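Local coordinates for protein xylulose kinase (Bifidobacterium adolescentis ATCC 15703, PDB 3I8B) that probably phosphorylates D-xylulose to D-xylulose 5-phosphate with ATP, as a sugar kinase of the FGGY family, and binds a magnesium ion, at residues S209-L221 / A230-V242. Numbering follows the deposited sequence.
With MG (magnesium ion), chain B.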
ATOM      1  N   SER A 209      12.227  15.141   0.344  1.00 14.47           N
ATOM      2  CA  SER A 209      12.634  16.360  -0.347  1.00 17.40           C
ATOM      3  C   SER A 209      11.584  16.880  -1.329  1.00 16.52           C
ATOM      4  O   SER A 209      11.764  17.930  -1.938  1.00 20.36           O
ATOM      5  CB  SER A 209      13.982  16.172  -1.053  1.00 17.20           C
ATOM      6  OG  SER A 209      13.931  15.100  -1.975  1.00 19.02           O
ATOM      7  N   ASN A 210      10.485  16.151  -1.471  1.00 14.95           N
ATOM      8  CA  ASN A 210       9.496  16.457  -2.505  1.00 13.75           C
ATOM      9  C   ASN A 210      10.127  16.603  -3.896  1.00 17.67           C
ATOM     10  O   ASN A 210       9.865  17.568  -4.615  1.00 16.65           O
ATOM     11  CB  ASN A 210       8.678  17.704  -2.142  1.00 17.09           C
ATOM     12  CG  ASN A 210       7.460  17.880  -3.031  1.00 18.20           C
ATOM     13  OD1 ASN A 210       6.832  16.904  -3.444  1.00 17.63           O
ATOM     14  ND2 ASN A 210       7.119  19.128  -3.333  1.00 25.30           N
ATOM     15  N   GLU A 211      10.958  15.632  -4.265  1.00 14.02           N
ATOM     16  CA  GLU A 211      11.629  15.650  -5.559  1.00 16.21           C
ATOM     17  C   GLU A 211      11.404  14.372  -6.339  1.00 14.94           C
ATOM     18  O   GLU A 211      11.654  13.260  -5.832  1.00 12.38           O
ATOM     19  CB  GLU A 211      13.148  15.812  -5.378  1.00 18.30           C
ATOM     20  CG  GLU A 211      13.577  16.942  -4.460  1.00 22.26           C
ATOM     21  CD  GLU A 211      13.676  18.276  -5.176  1.00 33.85           C
ATOM     22  OE1 GLU A 211      14.593  19.061  -4.840  1.00 43.97           O
ATOM     23  OE2 GLU A 211      12.845  18.537  -6.076  1.00 32.13           O
ATOM     24  N   TYR A 212      10.984  14.528  -7.588  1.00  9.76           N
ATOM     25  CA  TYR A 212      11.106  13.433  -8.549  1.00  9.83           C
ATOM     26  C   TYR A 212      12.570  13.250  -8.938  1.00 10.66           C
ATOM     27  O   TYR A 212      13.287  14.230  -9.169  1.00 12.43           O
ATOM     28  CB  TYR A 212      10.290  13.720  -9.806  1.00  9.48           C
ATOM     29  CG  TYR A 212       8.804  13.476  -9.651  1.00  9.58           C
ATOM     30  CD1 TYR A 212       8.322  12.233  -9.295  1.00  9.17           C
ATOM     31  CD2 TYR A 212       7.887  14.490  -9.892  1.00 14.37           C
ATOM     32  CE1 TYR A 212       6.957  12.005  -9.160  1.00 11.69           C
ATOM     33  CE2 TYR A 212       6.521  14.268  -9.763  1.00 12.86           C
ATOM     34  CZ  TYR A 212       6.066  13.028  -9.398  1.00  9.54           C
ATOM     35  OH  TYR A 212       4.702  12.807  -9.282  1.00 10.90           O
ATOM     36  N   ARG A 213      13.003  11.993  -8.991  1.00 11.34           N
ATOM     37  CA  ARG A 213      14.357  11.632  -9.383  1.00 13.46           C
ATOM     38  C   ARG A 213      14.339  11.202 -10.852  1.00 11.05           C
ATOM     39  O   ARG A 213      14.276  10.016 -11.172  1.00 11.91           O
ATOM     40  CB  ARG A 213      14.865  10.499  -8.488  1.00 10.40           C
ATOM     41  CG  ARG A 213      15.153  10.939  -7.060  1.00 13.36           C
ATOM     42  CD  ARG A 213      16.415  11.815  -7.001  1.00 14.02           C
ATOM     43  NE  ARG A 213      17.576  11.127  -7.583  1.00 15.05           N
ATOM     44  CZ  ARG A 213      18.448  10.397  -6.889  1.00 16.14           C
ATOM     45  NH1 ARG A 213      18.330  10.266  -5.572  1.00 15.80           N
ATOM     46  NH2 ARG A 213      19.457   9.814  -7.509  1.00 16.16           N
ATOM     47  N   ARG A 214      14.377  12.183 -11.742  1.00 12.17           N
ATOM     48  CA  ARG A 214      14.291  11.920 -13.167  1.00 13.52           C
ATOM     49  C   ARG A 214      15.520  11.179 -13.682  1.00 13.27           C
ATOM     50  O   ARG A 214      15.469  10.554 -14.732  1.00  9.96           O
ATOM     51  CB  ARG A 214      14.052  13.223 -13.937  1.00 13.65           C
ATOM     52  CG  ARG A 214      12.633  13.779 -13.740  1.00 11.58           C
ATOM     53  CD  ARG A 214      12.485  15.196 -14.295  1.00 17.58           C
ATOM     54  NE  ARG A 214      11.150  15.731 -14.023  1.00 10.76           N
ATOM     55  CZ  ARG A 214      10.094  15.534 -14.810  1.00 14.32           C
ATOM     56  NH1 ARG A 214      10.207  14.813 -15.928  1.00  9.54           N
ATOM     57  NH2 ARG A 214       8.916  16.036 -14.470  1.00 12.85           N
ATOM     58  N   ASP A 215      16.619  11.254 -12.934  1.00 13.25           N
ATOM     59  CA  ASP A 215      17.820  10.485 -13.264  1.00 13.60           C
ATOM     60  C   ASP A 215      17.615   8.969 -13.117  1.00 11.93           C
ATOM     61  O   ASP A 215      18.236   8.178 -13.832  1.00 10.48           O
ATOM     62  CB  ASP A 215      19.019  10.938 -12.412  1.00 14.38           C
ATOM     63  CG  ASP A 215      18.755  10.831 -10.914  1.00 17.53           C
ATOM     64  OD1 ASP A 215      17.686  11.289 -10.446  1.00 13.44           O
ATOM     65  OD2 ASP A 215      19.631  10.304 -10.194  1.00 15.52           O
ATOM     66  N   LEU A 216      16.768   8.564 -12.177  1.00 10.98           N
ATOM     67  CA  LEU A 216      16.494   7.147 -11.978  1.00 11.09           C
ATOM     68  C   LEU A 216      15.588   6.646 -13.101  1.00 11.30           C
ATOM     69  O   LEU A 216      15.631   5.469 -13.467  1.00 11.05           O
ATOM     70  CB  LEU A 216      15.884   6.883 -10.596  1.00  9.97           C
ATOM     71  CG  LEU A 216      16.801   7.336  -9.457  1.00 12.44           C
ATOM     72  CD1 LEU A 216      16.106   7.221  -8.101  1.00 10.91           C
ATOM     73  CD2 LEU A 216      18.089   6.535  -9.467  1.00 11.74           C
ATOM     74  N   ILE A 217      14.778   7.540 -13.654  1.00  8.85           N
ATOM     75  CA  ILE A 217      13.979   7.198 -14.831  1.00 10.75           C
ATOM     76  C   ILE A 217      14.891   7.058 -16.064  1.00  9.77           C
ATOM     77  O   ILE A 217      14.855   6.042 -16.747  1.00 10.64           O
ATOM     78  CB  ILE A 217      12.852   8.225 -15.097  1.00 11.50           C
ATOM     79  CG1 ILE A 217      11.840   8.218 -13.938  1.00 11.33           C
ATOM     80  CG2 ILE A 217      12.169   7.916 -16.418  1.00  9.82           C
ATOM     81  CD1 ILE A 217      10.787   9.341 -14.001  1.00  8.52           C
ATOM     82  N   ALA A 218      15.720   8.067 -16.323  1.00 10.34           N
ATOM     83  CA  ALA A 218      16.718   7.979 -17.391  1.00 11.65           C
ATOM     84  C   ALA A 218      17.483   6.667 -17.289  1.00 10.27           C
ATOM     85  O   ALA A 218      17.796   6.028 -18.292  1.00 12.29           O
ATOM     86  CB  ALA A 218      17.700   9.170 -17.327  1.00 11.23           C
HETATM   87  N   MSE A 219      17.787   6.269 -16.062  1.00 10.36           N
HETATM   88  CA  MSE A 219      18.601   5.080 -15.834  1.00 12.46           C
HETATM   89  C   MSE A 219      17.988   3.847 -16.481  1.00 12.56           C
HETATM   90  O   MSE A 219      18.709   2.992 -17.004  1.00 11.44           O
HETATM   91  CB  MSE A 219      18.809   4.859 -14.337  1.00 14.09           C
HETATM   92  CG  MSE A 219      19.229   3.449 -13.952  1.00 19.24           C
HETATM   93 SE   MSE A 219      19.429   3.292 -11.996  1.00 28.74          SE
HETATM   94  CE  MSE A 219      20.881   4.577 -11.704  1.00 20.45           C
ATOM     95  N   VAL A 220      16.658   3.749 -16.450  1.00 11.56           N
ATOM     96  CA  VAL A 220      15.991   2.581 -17.039  1.00 10.40           C
ATOM     97  C   VAL A 220      15.650   2.749 -18.520  1.00 10.91           C
ATOM     98  O   VAL A 220      15.460   1.759 -19.226  1.00 10.05           O
ATOM     99  CB  VAL A 220      14.740   2.142 -16.233  1.00 10.90           C
ATOM    100  CG1 VAL A 220      15.086   2.046 -14.751  1.00 12.29           C
ATOM    101  CG2 VAL A 220      13.558   3.101 -16.467  1.00  9.49           C
ATOM    102  N   LEU A 221      15.570   3.997 -18.982  1.00 11.26           N
ATOM    103  CA  LEU A 221      15.310   4.291 -20.391  1.00 12.13           C
ATOM    104  C   LEU A 221      16.552   4.054 -21.258  1.00 14.09           C
ATOM    105  O   LEU A 221      16.458   3.881 -22.476  1.00 12.57           O
ATOM    106  CB  LEU A 221      14.843   5.741 -20.563  1.00  9.90           C
ATOM    107  CG  LEU A 221      13.460   6.069 -19.986  1.00 10.60           C
ATOM    108  CD1 LEU A 221      13.085   7.539 -20.183  1.00 10.71           C
ATOM    109  CD2 LEU A 221      12.367   5.136 -20.563  1.00  8.92           C
ATOM    110  N   ALA A 230      18.124   9.166 -23.356  1.00  9.34           N
ATOM    111  CA  ALA A 230      17.360   8.745 -22.187  1.00 13.08           C
ATOM    112  C   ALA A 230      17.226   9.898 -21.201  1.00 12.95           C
ATOM    113  O   ALA A 230      16.152  10.120 -20.623  1.00  8.91           O
ATOM    114  CB  ALA A 230      18.003   7.521 -21.521  1.00 10.12           C
ATOM    115  N   GLN A 231      18.324  10.633 -21.020  1.00 11.79           N
ATOM    116  CA  GLN A 231      18.328  11.836 -20.194  1.00 12.50           C
ATOM    117  C   GLN A 231      17.312  12.879 -20.709  1.00 11.44           C
ATOM    118  O   GLN A 231      16.552  13.457 -19.938  1.00 11.62           O
ATOM    119  CB  GLN A 231      19.750  12.428 -20.148  1.00 11.80           C
ATOM    120  CG  GLN A 231      19.880  13.772 -19.415  1.00 17.60           C
ATOM    121  CD  GLN A 231      21.337  14.278 -19.348  1.00 29.77           C
ATOM    122  OE1 GLN A 231      21.927  14.361 -18.265  1.00 26.67           O
ATOM    123  NE2 GLN A 231      21.922  14.594 -20.512  1.00 21.39           N
ATOM    124  N   SER A 232      17.306  13.108 -22.016  1.00 10.73           N
ATOM    125  CA  SER A 232      16.394  14.065 -22.619  1.00 10.97           C
ATOM    126  C   SER A 232      14.936  13.636 -22.418  1.00 11.52           C
ATOM    127  O   SER A 232      14.076  14.448 -22.075  1.00 11.21           O
ATOM    128  CB  SER A 232      16.693  14.217 -24.109  1.00 14.25           C
ATOM    129  OG  SER A 232      18.043  14.575 -24.336  1.00 14.93           O
ATOM    130  N   HIS A 233      14.668  12.362 -22.657  1.00 10.84           N
ATOM    131  CA  HIS A 233      13.326  11.808 -22.505  1.00 10.07           C
ATOM    132  C   HIS A 233      12.843  12.009 -21.066  1.00  9.91           C
ATOM    133  O   HIS A 233      11.755  12.520 -20.835  1.00 11.78           O
ATOM    134  CB  HIS A 233      13.351  10.315 -22.850  1.00 10.51           C
ATOM    135  CG  HIS A 233      12.010   9.732 -23.182  1.00  9.99           C
ATOM    136  ND1 HIS A 233      10.821  10.413 -22.990  1.00 13.33           N
ATOM    137  CD2 HIS A 233      11.666   8.519 -23.670  1.00 11.52           C
ATOM    138  CE1 HIS A 233       9.811   9.649 -23.354  1.00 11.35           C
ATOM    139  NE2 HIS A 233      10.297   8.490 -23.778  1.00 17.25           N
ATOM    140  N   ALA A 234      13.659  11.612 -20.093  1.00 10.50           N
ATOM    141  CA  ALA A 234      13.247  11.657 -18.694  1.00 10.03           C
ATOM    142  C   ALA A 234      12.960  13.082 -18.224  1.00 12.42           C
ATOM    143  O   ALA A 234      12.109  13.293 -17.360  1.00  9.13           O
ATOM    144  CB  ALA A 234      14.288  10.970 -17.789  1.00  9.23           C
ATOM    145  N   GLU A 235      13.657  14.054 -18.809  1.00 11.94           N
ATOM    146  CA  GLU A 235      13.366  15.461 -18.563  1.00 12.00           C
ATOM    147  C   GLU A 235      12.063  15.881 -19.204  1.00 11.38           C
ATOM    148  O   GLU A 235      11.325  16.678 -18.638  1.00 14.81           O
ATOM    149  CB  GLU A 235      14.486  16.373 -19.090  1.00 10.74           C
ATOM    150  CG  GLU A 235      15.740  16.350 -18.227  1.00 21.16           C
ATOM    151  CD  GLU A 235      15.434  16.572 -16.748  1.00 25.00           C
ATOM    152  OE1 GLU A 235      14.817  17.606 -16.405  1.00 27.28           O
ATOM    153  OE2 GLU A 235      15.812  15.713 -15.924  1.00 26.71           O
ATOM    154  N   ALA A 236      11.785  15.369 -20.395  1.00 12.90           N
ATOM    155  CA  ALA A 236      10.609  15.814 -21.140  1.00 12.77           C
ATOM    156  C   ALA A 236       9.292  15.207 -20.610  1.00 11.34           C
ATOM    157  O   ALA A 236       8.229  15.759 -20.829  1.00  8.27           O
ATOM    158  CB  ALA A 236      10.779  15.501 -22.622  1.00 14.10           C
ATOM    159  N   ILE A 237       9.376  14.078 -19.918  1.00  9.09           N
ATOM    160  CA  ILE A 237       8.183  13.341 -19.471  1.00  9.45           C
ATOM    161  C   ILE A 237       7.360  14.121 -18.438  1.00 11.89           C
ATOM    162  O   ILE A 237       7.920  14.708 -17.509  1.00 11.37           O
ATOM    163  CB  ILE A 237       8.577  11.947 -18.908  1.00 10.33           C
ATOM    164  CG1 ILE A 237       8.908  10.995 -20.063  1.00  9.78           C
ATOM    165  CG2 ILE A 237       7.453  11.356 -18.031  1.00  8.19           C
ATOM    166  CD1 ILE A 237       9.696   9.756 -19.625  1.00  9.56           C
ATOM    167  N   VAL A 238       6.039  14.150 -18.615  1.00  9.61           N
ATOM    168  CA  VAL A 238       5.180  14.834 -17.655  1.00 10.83           C
ATOM    169  C   VAL A 238       4.900  13.857 -16.514  1.00 10.31           C
ATOM    170  O   VAL A 238       4.522  12.724 -16.769  1.00  9.32           O
ATOM    171  CB  VAL A 238       3.842  15.309 -18.285  1.00 11.32           C
ATOM    172  CG1 VAL A 238       2.911  15.859 -17.201  1.00  9.42           C
ATOM    173  CG2 VAL A 238       4.094  16.365 -19.358  1.00  8.84           C
ATOM    174  N   LEU A 239       5.142  14.295 -15.279  1.00  6.65           N
ATOM    175  CA  LEU A 239       4.890  13.516 -14.072  1.00 10.85           C
ATOM    176  C   LEU A 239       3.833  14.281 -13.276  1.00 10.34           C
ATOM    177  O   LEU A 239       3.792  15.501 -13.340  1.00 10.61           O
ATOM    178  CB  LEU A 239       6.175  13.359 -13.238  1.00 11.65           C
ATOM    179  CG  LEU A 239       7.377  12.678 -13.921  1.00 10.91           C
ATOM    180  CD1 LEU A 239       8.619  12.638 -13.001  1.00  8.27           C
ATOM    181  CD2 LEU A 239       7.019  11.292 -14.424  1.00  9.52           C
ATOM    182  N   PRO A 240       2.952  13.575 -12.552  1.00  8.83           N
ATOM    183  CA  PRO A 240       1.910  14.358 -11.863  1.00  9.96           C
ATOM    184  C   PRO A 240       2.449  15.295 -10.773  1.00  9.43           C
ATOM    185  O   PRO A 240       3.349  14.921 -10.016  1.00  8.64           O
ATOM    186  CB  PRO A 240       0.985  13.284 -11.264  1.00  9.72           C
ATOM    187  CG  PRO A 240       1.264  12.034 -12.095  1.00  9.96           C
ATOM    188  CD  PRO A 240       2.715  12.122 -12.476  1.00  8.85           C
ATOM    189  N   THR A 241       1.889  16.503 -10.716  1.00  8.29           N
ATOM    190  CA  THR A 241       2.177  17.462  -9.658  1.00 10.85           C
ATOM    191  C   THR A 241       1.775  16.867  -8.335  1.00  9.44           C
ATOM    192  O   THR A 241       0.618  16.484  -8.144  1.00  9.44           O
ATOM    193  CB  THR A 241       1.347  18.750  -9.822  1.00 10.72           C
ATOM    194  OG1 THR A 241       1.555  19.275 -11.128  1.00 15.77           O
ATOM    195  CG2 THR A 241       1.777  19.790  -8.805  1.00 12.61           C
ATOM    196  N   VAL A 242       2.722  16.825  -7.414  1.00 10.01           N
ATOM    197  CA  VAL A 242       2.484  16.230  -6.114  1.00 12.25           C
ATOM    198  C   VAL A 242       1.820  17.258  -5.193  1.00 10.67           C
ATOM    199  O   VAL A 242       2.421  18.268  -4.827  1.00  9.60           O
ATOM    200  CB  VAL A 242       3.789  15.682  -5.512  1.00 11.27           C
ATOM    201  CG1 VAL A 242       3.519  15.058  -4.130  1.00 13.38           C
ATOM    202  CG2 VAL A 242       4.395  14.648  -6.459  1.00 11.50           C
TER
HETATM  203 MG    MG B 515       0.301  18.823 -13.236  1.00 27.74          MG
HETATM  204  O   HOH W   1       4.698  19.416  -5.221  1.00 13.34           O
HETATM  205  O   HOH W   2       6.260  17.041 -14.996  1.00 12.27           O
HETATM  206  O   HOH W   3       1.802  17.348 -14.201  1.00 14.45           O
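Arg214 reaches across to the C-terminal end of helix 227-236 and grips two backbone carbonyls with one nitrogen. Its NH1 donates to Ile237 O at 2.8 Å, nearly straight at 170°, and to Ala234 O along a more bent path. Both oxygens lie in the guanidinium plane, so the pair fixes the turn of the group. The chain runs extended from CG to NE, which carries the guanidinium out to this helix end. Leu239 CD1 lies over the centre of one guanidinium face. With an alanine here, the carbonyls of Ala234 and Ile237 would probably lose their shared donor, and Leu239 CD1 the guanidinium face packed on it. The same methyl sits over one face of the Tyr212 ring, a CH-pi contact 3.7 Å from the centroid. Tyr212 OH donates to Pro240 O at 2.6 Å, in the carbonyl plane and on a lone pair, while Val242 CG2 packs obliquely against CZ.

The helices 214-225 and 227-236 form a helical hairpin within the FGGY N-terminal region, their segments running roughly antiparallel at 133°, with axes 8.1 Å apart. Small residues permit this approach. Ala234 is a knob among Arg214, Ile217, Ala218 and Leu221, its CB only 3.3 Å from Arg214 O. Leu221 CB meets Ala230 CB, and Leu221 CD1 lies against His233 and Ile237.

The outer side is looser. Exposed Glu235 bends back toward Arg214, but its carboxylate touches the aliphatic CB and CD and makes no salt bridge. Water 2 joins Leu239 N to Arg214 NH2, weakly at the latter. At the far end, water 1 links Asn210 ND2 to Val242 O, while Asn210 OD1 is hydrogen-bonded to Tyr205 OH. Beyond Leu239, water 3 connects its carbonyl to the magnesium ion, which Thr241 OG1 binds at 2.5 Å with the backbone carbonyl oxygens of Glu190 and Leu192.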